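Local coordinates for putative uncharacterized protein (Bacteroides thetaiotaomicron, PDB 2RBK) that probably acts as a magnesium-dependent phosphatase of the haloacid dehalogenase superfamily, with a catalytic scaffold that serves as a mould for the trigonal-bipyramidal transition state, at residues Lys3-Asp8 against Lys35-Phe40; Asp186-Gly191 against Gly213-Met218; Ile201-Thr206 against Leu219-Ile224. All blocks are in the same frame, centred on the assembly; numbering follows the deposited sequence. Where two conformers were deposited one is given.

From the N terminus, interaction 1 comes first: strand 4-7 runs out to the active site, the chain returns through helix 23-34, and residues 35-40 close the beta-alpha-beta loop beside the opening strand. Interactions 2 and 3 come after it has closed and cross each other, since their segments alternate along the chain: 186-191 opens helix 188-199 and 201-206 follows its end, while 213-218 and 219-224 share helix 216-221. Interaction 2 brings the starts of these two helices together at the vanadate, where Lys188 reaches Asp8 of interaction 1. Interaction 3 closes its loop where strands 206-210 and 224-227 begin, and Glu205 O meets the backbone of Lys3 and Ala4.

Interaction 1 of 3, residues Lys3-Asp8 against Lys35-Phe40; sequences KALFFD and KGLKIF. With MG (magnesium ion), chain B; VN4 (oxido(dioxo)vanadium), chain C.
Phe6 takes CD1 of Phe40 over one face of its ring, that atom lying 3.6 Å from Phe6 CE2. The two side chains run side by side and point the same way. Their planes lie 22° apart and are slid so far that the rings barely overlap, the centroids being 5.1 Å apart. Phe40 CE1 meets Ala4 CB at the ring edge, and Ile195 of helix 188-199 packs on both phenylalanines. On the opposite sheet face, Leu5 CD2 approaches Leu37 CD1 at 4.0 Å. Phe7 there sets CE1 against Ile39 CG2, and Leu29 of helix 23-34 touches both residues.

Between these layers the strands pair in parallel as two arms of a beta-alpha-beta unit in the Rossmann-like core of a haloacid dehalogenase hydrolase. Lys38 N donates to Lys3 O, Leu5 N to Lys38 O at 2.8 Å, Phe40 N to Leu5 O, and Phe7 N to Phe40 O. A water donates to both Lys3 O and Gly36 O, extending the pairing past the strand start.

Just beyond the last of these bonds, Asp8 turns CG anti to its backbone N (chi1 177°), onward past the strand end, and divides its carboxylate between two metals. OD1 binds magnesium at 2.1 Å, with the backbone O of Asp10 and OD1 of Asp211 as further protein ligands, and OD2 binds vanadium at 2.0 Å. A water on the opposite side of vanadium stands about 171° from OD2, with three oxido oxygens between: the trigonal-bipyramidal geometry expected for in-line attack, consistent with Asp8 as the nucleophile.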
loop_
_atom_site.group_PDB
_atom_site.type_symbol
_atom_site.label_atom_id
_atom_site.label_comp_id
_atom_site.label_asym_id
_atom_site.label_seq_id
_atom_site.Cartn_x
_atom_site.Cartn_y
_atom_site.Cartn_z
ATOM N N LYS A 3 3.471 8.674 18.582
ATOM C CA LYS A 3 4.797 8.071 18.537
ATOM C C LYS A 3 5.106 7.462 17.176
ATOM O O LYS A 3 6.288 7.316 16.863
ATOM C CB LYS A 3 4.969 7.024 19.612
ATOM C CG LYS A 3 4.963 7.605 21.022
ATOM C CD LYS A 3 5.340 6.597 22.118
ATOM C CE LYS A 3 5.940 7.225 23.375
ATOM N NZ LYS A 3 6.317 6.196 24.401
ATOM N N ALA A 4 4.123 7.073 16.399
ATOM C CA ALA A 4 4.326 6.330 15.155
ATOM C C ALA A 4 3.439 6.927 14.062
ATOM O O ALA A 4 2.235 7.094 14.284
ATOM C CB ALA A 4 4.017 4.870 15.332
ATOM N N LEU A 5 4.042 7.235 12.940
ATOM C CA LEU A 5 3.360 7.752 11.738
ATOM C C LEU A 5 3.376 6.673 10.675
ATOM O O LEU A 5 4.428 6.065 10.421
ATOM C CB LEU A 5 4.099 8.954 11.202
ATOM C CG LEU A 5 4.396 10.105 12.196
ATOM C CD1 LEU A 5 5.119 11.216 11.488
ATOM C CD2 LEU A 5 3.121 10.592 12.872
ATOM N N PHE A 6 2.244 6.446 10.016
ATOM C CA PHE A 6 2.107 5.471 8.972
ATOM C C PHE A 6 1.637 6.151 7.692
ATOM O O PHE A 6 0.533 6.683 7.669
ATOM C CB PHE A 6 1.085 4.386 9.355
ATOM C CG PHE A 6 1.560 3.606 10.555
ATOM C CD1 PHE A 6 1.253 3.954 11.862
ATOM C CD2 PHE A 6 2.371 2.480 10.355
ATOM C CE1 PHE A 6 1.738 3.234 12.922
ATOM C CE2 PHE A 6 2.867 1.756 11.425
ATOM C CZ PHE A 6 2.523 2.131 12.708
ATOM N N PHE A 7 2.481 6.127 6.673
ATOM C CA PHE A 7 2.209 6.832 5.414
ATOM C C PHE A 7 1.989 5.847 4.271
ATOM O O PHE A 7 2.884 5.079 3.918
ATOM C CB PHE A 7 3.367 7.708 5.020
ATOM C CG PHE A 7 3.630 8.851 5.953
ATOM C CD1 PHE A 7 4.585 8.780 6.936
ATOM C CD2 PHE A 7 2.883 10.034 5.859
ATOM C CE1 PHE A 7 4.830 9.845 7.788
ATOM C CE2 PHE A 7 3.125 11.081 6.726
ATOM C CZ PHE A 7 4.098 10.997 7.687
ATOM N N ASP A 8 0.813 5.955 3.626
ATOM C CA ASP A 8 0.686 5.436 2.278
ATOM C C ASP A 8 1.668 6.147 1.363
ATOM O O ASP A 8 2.097 7.263 1.632
ATOM C CB ASP A 8 -0.741 5.677 1.810
ATOM C CG ASP A 8 -1.022 5.263 0.417
ATOM O OD1 ASP A 8 -1.583 6.089 -0.342
ATOM O OD2 ASP A 8 -0.694 4.098 0.058
ATOM N N LYS A 35 12.377 14.912 16.177
ATOM C CA LYS A 35 11.533 14.887 17.369
ATOM C C LYS A 35 11.308 13.464 17.908
ATOM O O LYS A 35 10.656 13.326 18.959
ATOM C CB LYS A 35 10.208 15.572 17.097
ATOM C CG LYS A 35 10.389 17.076 16.974
ATOM C CD LYS A 35 9.385 17.798 17.825
ATOM C CE LYS A 35 9.768 19.282 18.003
ATOM N NZ LYS A 35 9.535 19.656 19.435
ATOM N N GLY A 36 11.813 12.447 17.219
ATOM C CA GLY A 36 11.737 11.077 17.661
ATOM C C GLY A 36 10.504 10.347 17.198
ATOM O O GLY A 36 10.305 9.225 17.634
ATOM N N LEU A 37 9.694 10.879 16.297
ATOM C CA LEU A 37 8.646 10.102 15.702
ATOM C C LEU A 37 9.250 8.928 14.951
ATOM O O LEU A 37 10.267 9.092 14.276
ATOM C CB LEU A 37 7.781 10.897 14.725
ATOM C CG LEU A 37 6.725 11.825 15.268
ATOM C CD1 LEU A 37 5.620 10.994 15.984
ATOM C CD2 LEU A 37 7.267 12.926 16.160
ATOM N N LYS A 38 8.614 7.770 15.030
ATOM C CA LYS A 38 8.931 6.666 14.153
ATOM C C LYS A 38 8.070 6.836 12.889
ATOM O O LYS A 38 6.883 7.111 12.967
ATOM C CB LYS A 38 8.695 5.324 14.808
ATOM C CG LYS A 38 9.470 5.110 16.071
ATOM C CD LYS A 38 10.913 5.393 16.063
ATOM C CE LYS A 38 11.555 4.926 17.354
ATOM N NZ LYS A 38 12.927 5.342 17.435
ATOM N N ILE A 39 8.715 6.657 11.728
ATOM C CA ILE A 39 8.103 6.919 10.444
ATOM C C ILE A 39 8.060 5.639 9.623
ATOM O O ILE A 39 9.115 5.021 9.357
ATOM C CB ILE A 39 8.901 7.998 9.691
ATOM C CG1 ILE A 39 8.864 9.330 10.453
ATOM C CG2 ILE A 39 8.423 8.105 8.250
ATOM C CD1 ILE A 39 9.753 10.395 9.904
ATOM N N PHE A 40 6.870 5.190 9.293
ATOM C CA PHE A 40 6.670 3.916 8.624
ATOM C C PHE A 40 5.943 4.134 7.331
ATOM O O PHE A 40 5.042 4.972 7.176
ATOM C CB PHE A 40 5.829 2.997 9.503
ATOM C CG PHE A 40 6.493 2.741 10.837
ATOM C CD1 PHE A 40 6.020 3.312 11.999
ATOM C CD2 PHE A 40 7.638 1.956 10.868
ATOM C CE1 PHE A 40 6.702 3.052 13.204
ATOM C CE2 PHE A 40 8.313 1.711 12.063
ATOM C CZ PHE A 40 7.850 2.295 13.229
HETATM MG MG MG B . -2.593 5.779 -2.108
HETATM V V VN4 C . -0.358 3.070 -1.650
HETATM O O1 VN4 C . 1.281 3.338 -1.552
HETATM O O2 VN4 C . -1.394 4.170 -2.553
HETATM O O3 VN4 C . -1.158 1.428 -1.455
HETATM O O HOH W 1 8.320 7.559 18.742
HETATM O O HOH W 2 -3.925 4.494 -1.128
HETATM O O HOH W 3 -3.644 5.828 -3.903
HETATM O O HOH W 4 0.302 2.046 -3.390
#

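Interaction 2 of 3, residues Asp186-Gly191 against Gly213-Met218; sequences DTKQKG and GNDISM. With VN4 (oxido(dioxo)vanadium), chain C.
The active site of the haloacid dehalogenase fold is completed here, where the start of helix 188-199 meets the loop leading into helix 216-221. Lys188 spans the contact with a chain extended beyond CG. Its CB rests on Met218 SD at 3.9 Å, and CD and CE pass Asn214 and Asp215 obliquely. At the end, NZ forms a salt bridge with Asp215 OD1 at 2.7 Å, meeting that oxygen nearly along its C-O axis. NZ also donates to vanadate O3 at 3.1 Å and to the carbonyl of Ala42. Asn214 approaches the same O3 with ND2 at 2.9 Å, in a fairly straight bond (164°), so two donors from different segments grip one oxygen. Asn69 OD1 accepts a further bond from this amide, while Asp215 OD2 is held by the backbone N-H groups of Asp211 and Gly212. Asp215, which does not bind the magnesium ion here but does so in another structure of this protein, probably helps to position the lysine. An alanine in place of Lys188 would probably leave Asp215 OD1 without its cationic mate and vanadate O3 without one of its two donors from this contact.

Away from the ligand, Thr187 stands at the N-cap of helix 188-199, where OG1 accepts a weak bond from Gln189 N. The same OG1 shares a hydrogen bond with Ser217 OG at 3.0 Å. Two waters also bridge the segments: one joins Lys188 N to Asn214 O, and the other donates to Gln189 OE1 at 2.6 Å and to Ser217 O.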
loop_
_atom_site.group_PDB
_atom_site.type_symbol
_atom_site.label_atom_id
_atom_site.label_comp_id
_atom_site.label_asym_id
_atom_site.label_seq_id
_atom_site.Cartn_x
_atom_site.Cartn_y
_atom_site.Cartn_z
ATOM N N ASP A 186 -5.103 -9.625 6.206
ATOM C CA ASP A 186 -3.942 -8.833 5.835
ATOM C C ASP A 186 -4.344 -7.580 5.114
ATOM O O ASP A 186 -4.559 -7.557 3.909
ATOM C CB ASP A 186 -2.986 -9.689 5.017
ATOM C CG ASP A 186 -2.451 -10.823 5.904
ATOM O OD1 ASP A 186 -2.288 -10.615 7.122
ATOM O OD2 ASP A 186 -2.296 -11.920 5.345
ATOM N N THR A 187 -4.482 -6.507 5.889
ATOM C CA THR A 187 -4.693 -5.149 5.442
ATOM C C THR A 187 -3.685 -4.245 6.131
ATOM O O THR A 187 -2.963 -4.702 7.039
ATOM C CB THR A 187 -6.118 -4.578 5.719
ATOM O OG1 THR A 187 -6.223 -4.306 7.075
ATOM C CG2 THR A 187 -7.185 -5.594 5.316
ATOM N N LYS A 188 -3.643 -2.986 5.764
ATOM C CA LYS A 188 -2.668 -2.116 6.438
ATOM C C LYS A 188 -2.879 -2.034 7.941
ATOM O O LYS A 188 -1.921 -1.737 8.669
ATOM C CB LYS A 188 -2.657 -0.756 5.771
ATOM C CG LYS A 188 -2.138 -0.750 4.354
ATOM C CD LYS A 188 -2.225 0.582 3.705
ATOM C CE LYS A 188 -1.875 0.506 2.212
ATOM N NZ LYS A 188 -1.725 1.850 1.581
ATOM N N GLN A 189 -4.096 -2.229 8.411
ATOM C CA GLN A 189 -4.354 -2.284 9.866
ATOM C C GLN A 189 -3.527 -3.347 10.547
ATOM O O GLN A 189 -2.988 -3.150 11.653
ATOM C CB GLN A 189 -5.850 -2.521 10.150
ATOM C CG GLN A 189 -6.308 -3.155 11.408
ATOM C CD GLN A 189 -7.792 -3.159 11.604
ATOM O OE1 GLN A 189 -8.532 -2.706 10.721
ATOM N NE2 GLN A 189 -8.279 -3.600 12.778
ATOM N N LYS A 190 -3.453 -4.559 9.942
ATOM C CA LYS A 190 -2.583 -5.634 10.452
ATOM C C LYS A 190 -1.159 -5.172 10.490
ATOM O O LYS A 190 -0.405 -5.451 11.433
ATOM C CB LYS A 190 -2.721 -6.876 9.545
ATOM C CG LYS A 190 -1.728 -8.011 9.794
ATOM C CD LYS A 190 -1.815 -8.604 11.139
ATOM C CE LYS A 190 -1.110 -9.982 11.173
ATOM N NZ LYS A 190 -1.081 -10.580 12.544
ATOM N N GLY A 191 -0.720 -4.463 9.433
ATOM C CA GLY A 191 0.629 -3.948 9.402
ATOM C C GLY A 191 0.917 -3.012 10.583
ATOM O O GLY A 191 1.971 -3.125 11.203
ATOM N N GLY A 213 -8.952 3.703 -1.052
ATOM C CA GLY A 213 -9.779 2.733 -0.387
ATOM C C GLY A 213 -8.991 1.715 0.430
ATOM O O GLY A 213 -9.519 1.306 1.483
ATOM N N ASN A 214 -7.797 1.352 0.023
ATOM C CA ASN A 214 -7.010 0.395 0.776
ATOM C C ASN A 214 -6.353 0.998 2.030
ATOM O O ASN A 214 -5.657 0.291 2.737
ATOM C CB ASN A 214 -5.945 -0.298 -0.078
ATOM C CG ASN A 214 -4.777 0.587 -0.517
ATOM O OD1 ASN A 214 -5.014 1.797 -0.670
ATOM N ND2 ASN A 214 -3.600 0.031 -0.798
ATOM N N ASP A 215 -6.625 2.306 2.286
ATOM C CA ASP A 215 -6.203 2.958 3.481
ATOM C C ASP A 215 -7.310 3.043 4.520
ATOM O O ASP A 215 -7.038 3.447 5.653
ATOM C CB ASP A 215 -5.725 4.389 3.170
ATOM C CG ASP A 215 -4.568 4.404 2.203
ATOM O OD1 ASP A 215 -3.642 3.552 2.446
ATOM O OD2 ASP A 215 -4.552 5.242 1.288
ATOM N N ILE A 216 -8.545 2.745 4.148
ATOM C CA ILE A 216 -9.656 2.971 5.074
ATOM C C ILE A 216 -9.461 2.216 6.377
ATOM O O ILE A 216 -9.702 2.777 7.448
ATOM C CB ILE A 216 -10.996 2.642 4.357
ATOM C CG1 ILE A 216 -11.319 3.760 3.380
ATOM C CG2 ILE A 216 -12.118 2.386 5.339
ATOM C CD1 ILE A 216 -12.514 3.467 2.448
ATOM N N SER A 217 -9.032 0.942 6.310
ATOM C CA SER A 217 -8.914 0.212 7.582
ATOM C C SER A 217 -7.854 0.858 8.458
ATOM O O SER A 217 -8.063 0.935 9.693
ATOM C CB SER A 217 -8.693 -1.255 7.398
ATOM O OG SER A 217 -7.472 -1.543 6.772
ATOM N N MET A 218 -6.739 1.325 7.929
ATOM C CA MET A 218 -5.743 1.977 8.798
ATOM C C MET A 218 -6.142 3.382 9.224
ATOM O O MET A 218 -5.678 3.818 10.295
ATOM C CB MET A 218 -4.324 1.964 8.216
ATOM C CG MET A 218 -4.032 2.887 7.063
ATOM S SD MET A 218 -2.249 3.002 6.835
ATOM C CE MET A 218 -2.168 4.211 5.509
HETATM V V VN4 C . -0.358 3.070 -1.650
HETATM O O1 VN4 C . 1.281 3.338 -1.552
HETATM O O2 VN4 C . -1.394 4.170 -2.553
HETATM O O3 VN4 C . -1.158 1.428 -1.455
HETATM O O HOH W 5 -4.803 -2.425 2.936
HETATM O O HOH W 6 -10.126 -0.613 10.892
HETATM O O HOH W 4 0.302 2.046 -3.390
#

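Interaction 3 of 3, residues Ile201-Thr206 against Leu219-Ile224; sequences IKLEET and LRHAAI
Leu203 reaches His221 through a side chain whose CB is carried on the 3-10 turn 203-204. From CB, CG lies anti to the backbone N (chi1 -172°) and comes within 3.6 Å of His221 O. The two methyls then spread over one face of the imidazole, the side chains crossing at about a right angle. CD1 lies 3.8 Å from the ring centroid in a CH-pi contact, offset toward the rim and nearest NE2, while CD2 meets CE1 at 3.5 Å. His221 NE2 is hydrogen-bonded to Asp193 of helix 188-199, which would help fix the ring under the leucine.

Deeper in, Thr206 OG1 is doubly engaged: it donates to Leu203 O at 2.7 Å, on a lone pair in the carbonyl plane, and accepts from Ala223 N at 3.0 Å. Ile224 N donates to Thr206 O, bringing together strands 206-210 and 224-227 of the central sheet. Ala223 CB sits against the carbonyls of Leu203 and Glu204. The threonine hydroxyl, used as both donor and acceptor, thus links the carbonyl of Leu203, the first residue of the 3-10 turn, to the chain leaving helix 216-221, and so probably helps to hold the two strand starts together.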
loop_
_atom_site.group_PDB
_atom_site.type_symbol
_atom_site.label_atom_id
_atom_site.label_comp_id
_atom_site.label_asym_id
_atom_site.label_seq_id
_atom_site.Cartn_x
_atom_site.Cartn_y
_atom_site.Cartn_z
ATOM N N ILE A 201 4.935 0.320 20.957
ATOM C CA ILE A 201 4.065 1.488 20.808
ATOM C C ILE A 201 2.625 1.057 20.964
ATOM O O ILE A 201 2.269 -0.013 20.494
ATOM C CB ILE A 201 4.382 2.189 19.480
ATOM C CG1 ILE A 201 5.788 2.776 19.525
ATOM C CG2 ILE A 201 3.349 3.232 19.109
ATOM C CD1 ILE A 201 6.312 3.359 18.224
ATOM N N LYS A 202 1.804 1.882 21.626
ATOM C CA LYS A 202 0.418 1.570 21.767
ATOM C C LYS A 202 -0.398 2.097 20.593
ATOM O O LYS A 202 -0.028 3.097 19.971
ATOM C CB LYS A 202 -0.163 2.172 23.057
ATOM C CG LYS A 202 0.509 1.744 24.333
ATOM C CD LYS A 202 0.465 0.284 24.566
ATOM C CE LYS A 202 -0.764 -0.487 24.776
ATOM N NZ LYS A 202 -0.342 -1.804 25.439
ATOM N N LEU A 203 -1.516 1.409 20.316
ATOM C CA LEU A 203 -2.377 1.864 19.205
ATOM C C LEU A 203 -2.809 3.313 19.411
ATOM O O LEU A 203 -2.961 4.089 18.436
ATOM C CB LEU A 203 -3.595 0.956 19.113
ATOM C CG LEU A 203 -4.477 1.202 17.879
ATOM C CD1 LEU A 203 -3.726 0.946 16.600
ATOM C CD2 LEU A 203 -5.733 0.320 17.981
ATOM N N GLU A 204 -2.995 3.715 20.660
ATOM C CA GLU A 204 -3.459 5.063 20.962
ATOM C C GLU A 204 -2.404 6.109 20.661
ATOM O O GLU A 204 -2.697 7.326 20.748
ATOM C CB GLU A 204 -3.917 5.076 22.442
ATOM C CG GLU A 204 -5.076 4.202 22.856
ATOM C CD GLU A 204 -5.022 2.706 22.561
ATOM O OE1 GLU A 204 -3.924 2.191 22.962
ATOM O OE2 GLU A 204 -6.016 2.237 21.828
ATOM N N GLU A 205 -1.195 5.725 20.264
ATOM C CA GLU A 205 -0.066 6.591 19.935
ATOM C C GLU A 205 0.245 6.592 18.449
ATOM O O GLU A 205 1.355 6.943 18.034
ATOM C CB GLU A 205 1.148 6.147 20.754
ATOM C CG GLU A 205 0.982 6.201 22.254
ATOM C CD GLU A 205 2.076 5.483 23.055
ATOM O OE1 GLU A 205 2.396 5.997 24.158
ATOM O OE2 GLU A 205 2.657 4.396 22.670
ATOM N N THR A 206 -0.707 6.174 17.596
ATOM C CA THR A 206 -0.487 6.049 16.162
ATOM C C THR A 206 -1.239 7.108 15.363
ATOM O O THR A 206 -2.328 7.553 15.757
ATOM C CB THR A 206 -0.910 4.663 15.662
ATOM O OG1 THR A 206 -2.303 4.432 15.874
ATOM C CG2 THR A 206 -0.092 3.574 16.350
ATOM N N LEU A 219 -6.943 4.093 8.447
ATOM C CA LEU A 219 -7.473 5.405 8.838
ATOM C C LEU A 219 -8.401 5.238 10.057
ATOM O O LEU A 219 -8.395 6.079 10.945
ATOM C CB LEU A 219 -8.181 6.074 7.686
ATOM C CG LEU A 219 -7.250 6.562 6.578
ATOM C CD1 LEU A 219 -7.989 6.976 5.314
ATOM C CD2 LEU A 219 -6.388 7.713 7.028
ATOM N N ARG A 220 -9.209 4.179 10.051
ATOM C CA ARG A 220 -10.111 3.909 11.159
ATOM C C ARG A 220 -9.350 3.369 12.361
ATOM O O ARG A 220 -9.702 3.648 13.505
ATOM C CB ARG A 220 -11.231 2.970 10.697
ATOM C CG ARG A 220 -12.216 3.620 9.751
ATOM C CD ARG A 220 -13.504 2.827 9.554
ATOM N NE ARG A 220 -14.394 3.485 8.600
ATOM C CZ ARG A 220 -15.176 4.537 8.749
ATOM N NH1 ARG A 220 -15.195 5.121 9.960
ATOM N NH2 ARG A 220 -15.926 5.012 7.760
ATOM N N HIS A 221 -8.320 2.536 12.140
ATOM C CA HIS A 221 -7.653 1.812 13.205
ATOM C C HIS A 221 -6.656 2.633 13.963
ATOM O O HIS A 221 -6.535 2.500 15.213
ATOM C CB HIS A 221 -6.990 0.578 12.609
ATOM C CG HIS A 221 -6.386 -0.377 13.613
ATOM N ND1 HIS A 221 -7.162 -0.985 14.575
ATOM C CD2 HIS A 221 -5.095 -0.844 13.698
ATOM C CE1 HIS A 221 -6.322 -1.790 15.249
ATOM N NE2 HIS A 221 -5.120 -1.733 14.743
ATOM N N ALA A 222 -5.873 3.457 13.285
ATOM C CA ALA A 222 -4.942 4.337 13.963
ATOM C C ALA A 222 -5.692 5.278 14.899
ATOM O O ALA A 222 -6.875 5.566 14.712
ATOM C CB ALA A 222 -4.131 5.133 12.957
ATOM N N ALA A 223 -5.006 5.785 15.940
ATOM C CA ALA A 223 -5.659 6.715 16.836
ATOM C C ALA A 223 -6.179 7.937 16.093
ATOM O O ALA A 223 -7.285 8.453 16.388
ATOM C CB ALA A 223 -4.762 7.084 18.012
ATOM N N ILE A 224 -5.386 8.444 15.169
ATOM C CA ILE A 224 -5.716 9.601 14.346
ATOM C C ILE A 224 -5.486 9.194 12.907
ATOM O O ILE A 224 -4.341 8.830 12.568
ATOM C CB ILE A 224 -4.930 10.835 14.722
ATOM C CG1 ILE A 224 -5.169 11.247 16.188
ATOM C CG2 ILE A 224 -5.255 11.975 13.745
ATOM C CD1 ILE A 224 -4.199 12.273 16.715
#